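PDB 5MRU: tetracycline Repressor, class A from Pseudomonas sp., which binds tetracycline-operator DNA through an N-terminal helix-turn-helix to repress the tetracycline resistance gene, and binds the operator less tightly when a tetracycline binds. Local coordinates for the 5a,6-anhydrotetracycline site. Numbering follows the deposited sequence.

The 5a,6-anhydrotetracycline site. Residues 60, 64, 67, 82, 86, 100, 103-105, 116, 134-135, 138. With TDC (5a,6-anhydrotetracycline), chain B; MG (magnesium ion), chain C.
With CG anti to the backbone N in His64 (chi1 -171°), Asn82 (176°), Phe86 and His100, three rings and one amide turn into the inducer pocket of the tetracycline repressor, which buries most of 5a,6-anhydrotetracycline. Asn82, on helix 75-91, grips the ring A end with both arms of its amide. Asn82 ND2 donates almost straight and in the amide plane to ligand O3 at 2.9 Å, while a lone pair of OD1 receives the dimethylamino N4, as donor if protonated, which fixes the flip of the amide. Gln116 extends from helix 107-123, and its NE2 gives ligand O3 a second N-H at 2.8 Å. These two amide N-H groups may favour enolate character at O3. His64 brings NE2 to ligand O3 edge-on, in its ring plane, at 3.0 Å; the direction of this bond is not settled. Ser67 CB covers one face of the His64 ring. Phe86 lays its ring face under the O1C hydroxyl, which sits above the ring centre, and the N-methyl C43 lies over CD2 on the same face. Along the ligand's polar edge, away from ring A, the magnesium ion is chelated by ligand O11 at 1.9 Å and O12 at 2.4 Å. His100 NE2 adds a protein bond to the metal at 2.3 Å, and waters 1 and 2 also coordinate it. The His100 ring is sandwiched between Thr103 OG1 and Phe86 CZ. Pro105 sets CD over the face of the aromatic ring D, whereas Met135, bent at chi2 and chi3, presses SD and CE against the opposite face, SD 3.5 Å from ligand C7. Water 2 links the ion to the backbone carbonyl of Thr103, whose OG1 donates to a lone pair of His100 O at 2.7 Å.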
loop_
_atom_site.group_PDB
_atom_site.type_symbol
_atom_site.label_atom_id
_atom_site.label_comp_id
_atom_site.label_asym_id
_atom_site.label_seq_id
_atom_site.Cartn_x
_atom_site.Cartn_y
_atom_site.Cartn_z
ATOM N N LEU A 60 -5.138 -10.244 12.213
ATOM C CA LEU A 60 -4.495 -11.477 11.754
ATOM C C LEU A 60 -4.824 -12.674 12.617
ATOM O O LEU A 60 -5.043 -13.753 12.128
ATOM C CB LEU A 60 -2.968 -11.300 11.705
ATOM C CG LEU A 60 -2.393 -10.146 10.842
ATOM C CD1 LEU A 60 -0.865 -10.235 10.709
ATOM C CD2 LEU A 60 -3.057 -10.075 9.464
ATOM N N HIS A 64 -6.277 -14.463 9.471
ATOM C CA HIS A 64 -5.141 -14.899 8.656
ATOM C C HIS A 64 -4.980 -16.391 8.807
ATOM O O HIS A 64 -4.281 -16.869 9.692
ATOM C CB HIS A 64 -3.856 -14.161 9.077
ATOM C CG HIS A 64 -2.696 -14.385 8.160
ATOM N ND1 HIS A 64 -2.834 -14.870 6.875
ATOM C CD2 HIS A 64 -1.371 -14.169 8.341
ATOM C CE1 HIS A 64 -1.641 -14.955 6.314
ATOM N NE2 HIS A 64 -0.737 -14.530 7.180
ATOM N N SER A 67 -1.748 -18.416 7.099
ATOM C CA SER A 67 -0.491 -17.920 7.700
ATOM C C SER A 67 0.576 -19.004 7.902
ATOM O O SER A 67 1.671 -18.913 7.370
ATOM C CB SER A 67 -0.810 -17.293 9.080
ATOM O OG SER A 67 0.280 -17.322 9.997
ATOM N N ASN A 82 -1.480 -17.983 1.435
ATOM C CA ASN A 82 -0.928 -17.012 2.393
ATOM C C ASN A 82 -1.261 -15.584 2.095
ATOM O O ASN A 82 -1.610 -14.850 2.983
ATOM C CB ASN A 82 0.570 -17.107 2.387
ATOM C CG ASN A 82 1.199 -16.093 3.267
ATOM O OD1 ASN A 82 1.898 -15.202 2.788
ATOM N ND2 ASN A 82 0.975 -16.228 4.570
ATOM N N PHE A 86 -3.860 -13.333 4.103
ATOM C CA PHE A 86 -3.421 -12.049 4.621
ATOM C C PHE A 86 -4.436 -10.991 4.191
ATOM O O PHE A 86 -5.087 -10.374 5.025
ATOM C CB PHE A 86 -2.019 -11.739 4.087
ATOM C CG PHE A 86 -1.425 -10.419 4.572
ATOM C CD1 PHE A 86 -1.519 -10.027 5.883
ATOM C CD2 PHE A 86 -0.710 -9.617 3.702
ATOM C CE1 PHE A 86 -0.954 -8.856 6.332
ATOM C CE2 PHE A 86 -0.139 -8.426 4.135
ATOM C CZ PHE A 86 -0.264 -8.044 5.465
ATOM N N HIS A 100 -1.907 -1.642 9.228
ATOM C CA HIS A 100 -0.834 -2.647 9.194
ATOM C C HIS A 100 0.484 -2.081 8.772
ATOM O O HIS A 100 1.540 -2.604 9.115
ATOM C CB HIS A 100 -1.180 -3.733 8.203
ATOM C CG HIS A 100 -0.129 -4.756 8.089
ATOM N ND1 HIS A 100 -0.098 -5.867 8.894
ATOM C CD2 HIS A 100 0.980 -4.815 7.321
ATOM C CE1 HIS A 100 0.970 -6.590 8.610
ATOM N NE2 HIS A 100 1.661 -5.957 7.678
ATOM N N THR A 103 3.997 -1.859 10.589
ATOM C CA THR A 103 4.080 -2.744 11.737
ATOM C C THR A 103 5.137 -3.772 11.415
ATOM O O THR A 103 5.464 -3.993 10.255
ATOM C CB THR A 103 2.753 -3.460 12.112
ATOM O OG1 THR A 103 2.310 -4.306 11.044
ATOM C CG2 THR A 103 1.654 -2.465 12.489
ATOM N N ARG A 104 5.715 -4.347 12.455
ATOM C CA ARG A 104 6.716 -5.390 12.303
ATOM C C ARG A 104 6.238 -6.546 13.140
ATOM O O ARG A 104 5.868 -6.362 14.304
ATOM C CB ARG A 104 8.112 -4.911 12.735
ATOM C CG ARG A 104 8.982 -4.380 11.591
ATOM C CD ARG A 104 8.170 -3.509 10.625
ATOM N NE ARG A 104 8.834 -2.704 9.589
ATOM C CZ ARG A 104 10.082 -2.820 9.132
ATOM N NH1 ARG A 104 10.953 -3.722 9.595
ATOM N NH2 ARG A 104 10.475 -1.972 8.187
ATOM N N PRO A 105 6.226 -7.746 12.550
ATOM C CA PRO A 105 5.642 -8.902 13.221
ATOM C C PRO A 105 6.266 -9.140 14.623
ATOM O O PRO A 105 7.484 -9.036 14.774
ATOM C CB PRO A 105 5.937 -10.037 12.240
ATOM C CG PRO A 105 7.156 -9.593 11.493
ATOM C CD PRO A 105 6.999 -8.120 11.350
ATOM N N GLN A 116 7.623 -19.952 8.220
ATOM C CA GLN A 116 7.334 -19.614 6.823
ATOM C C GLN A 116 8.590 -19.796 5.990
ATOM O O GLN A 116 8.609 -20.564 5.020
ATOM C CB GLN A 116 6.814 -18.168 6.683
ATOM C CG GLN A 116 5.528 -17.876 7.444
ATOM C CD GLN A 116 4.785 -16.643 6.934
ATOM O OE1 GLN A 116 4.769 -16.371 5.733
ATOM N NE2 GLN A 116 4.145 -15.904 7.842
ATOM N N LEU A 134 8.361 -12.900 0.575
ATOM C CA LEU A 134 7.373 -12.628 1.590
ATOM C C LEU A 134 7.140 -11.142 1.583
ATOM O O LEU A 134 6.009 -10.679 1.531
ATOM C CB LEU A 134 7.829 -13.144 2.953
ATOM C CG LEU A 134 7.979 -14.693 3.012
ATOM C CD1 LEU A 134 8.274 -15.197 4.416
ATOM C CD2 LEU A 134 6.759 -15.434 2.472
ATOM N N MET A 135 8.217 -10.384 1.574
ATOM C CA MET A 135 8.065 -8.948 1.577
ATOM C C MET A 135 7.251 -8.498 0.361
ATOM O O MET A 135 6.265 -7.792 0.484
ATOM C CB MET A 135 9.439 -8.248 1.629
ATOM C CG MET A 135 9.537 -7.244 2.776
ATOM S SD MET A 135 9.500 -7.993 4.438
ATOM C CE MET A 135 11.271 -8.278 4.631
ATOM N N SER A 138 3.777 -9.247 0.510
ATOM C CA SER A 138 3.325 -8.342 1.547
ATOM C C SER A 138 3.101 -6.877 1.051
ATOM O O SER A 138 2.030 -6.267 1.244
ATOM C CB SER A 138 4.325 -8.419 2.682
ATOM O OG SER A 138 4.002 -7.503 3.675
HETATM O O12 TDC B . 3.333 -8.106 7.284
HETATM C C12 TDC B . 4.000 -9.165 7.121
HETATM C C1B TDC B . 5.473 -9.151 7.270
HETATM C C11 TDC B . 6.098 -7.974 7.655
HETATM O O11 TDC B . 5.364 -6.819 7.880
HETATM C C1A TDC B . 7.471 -7.922 7.814
HETATM C C10 TDC B . 8.086 -6.738 8.195
HETATM O O10 TDC B . 7.385 -5.564 8.424
HETATM C C9 TDC B . 9.544 -6.703 8.368
HETATM C C8 TDC B . 10.263 -7.859 8.149
HETATM C C7 TDC B . 9.608 -9.019 7.770
HETATM C C61 TDC B . 8.227 -9.074 7.595
HETATM C C6 TDC B . 7.582 -10.272 7.206
HETATM C C62 TDC B . 8.316 -11.555 6.948
HETATM C C51 TDC B . 6.200 -10.314 7.049
HETATM C C5 TDC B . 5.519 -11.600 6.614
HETATM C C1C TDC B . 3.341 -10.487 6.846
HETATM C C1 TDC B . 3.254 -11.317 8.131
HETATM O O1 TDC B . 3.602 -10.821 9.199
HETATM O O1C TDC B . 2.086 -10.336 6.228
HETATM C C41 TDC B . 4.174 -11.326 5.927
HETATM C C4 TDC B . 3.495 -12.675 5.525
HETATM N N4 TDC B . 2.764 -12.775 4.205
HETATM C C43 TDC B . 2.006 -11.559 3.799
HETATM C C42 TDC B . 3.817 -13.039 3.164
HETATM C C3 TDC B . 2.708 -13.283 6.695
HETATM O O3 TDC B . 2.215 -14.383 6.486
HETATM C C2 TDC B . 2.677 -12.641 7.988
HETATM C C21 TDC B . 2.032 -13.299 9.136
HETATM O O21 TDC B . 1.593 -14.454 9.029
HETATM N N21 TDC B . 2.014 -12.727 10.359
HETATM MG MG MG C . 3.712 -6.134 8.646
HETATM O O HOH W 1 3.284 -8.018 10.149
HETATM O O HOH W 2 4.462 -4.355 7.965
HETATM O O HOH W 3 3.918 -6.088 5.897
#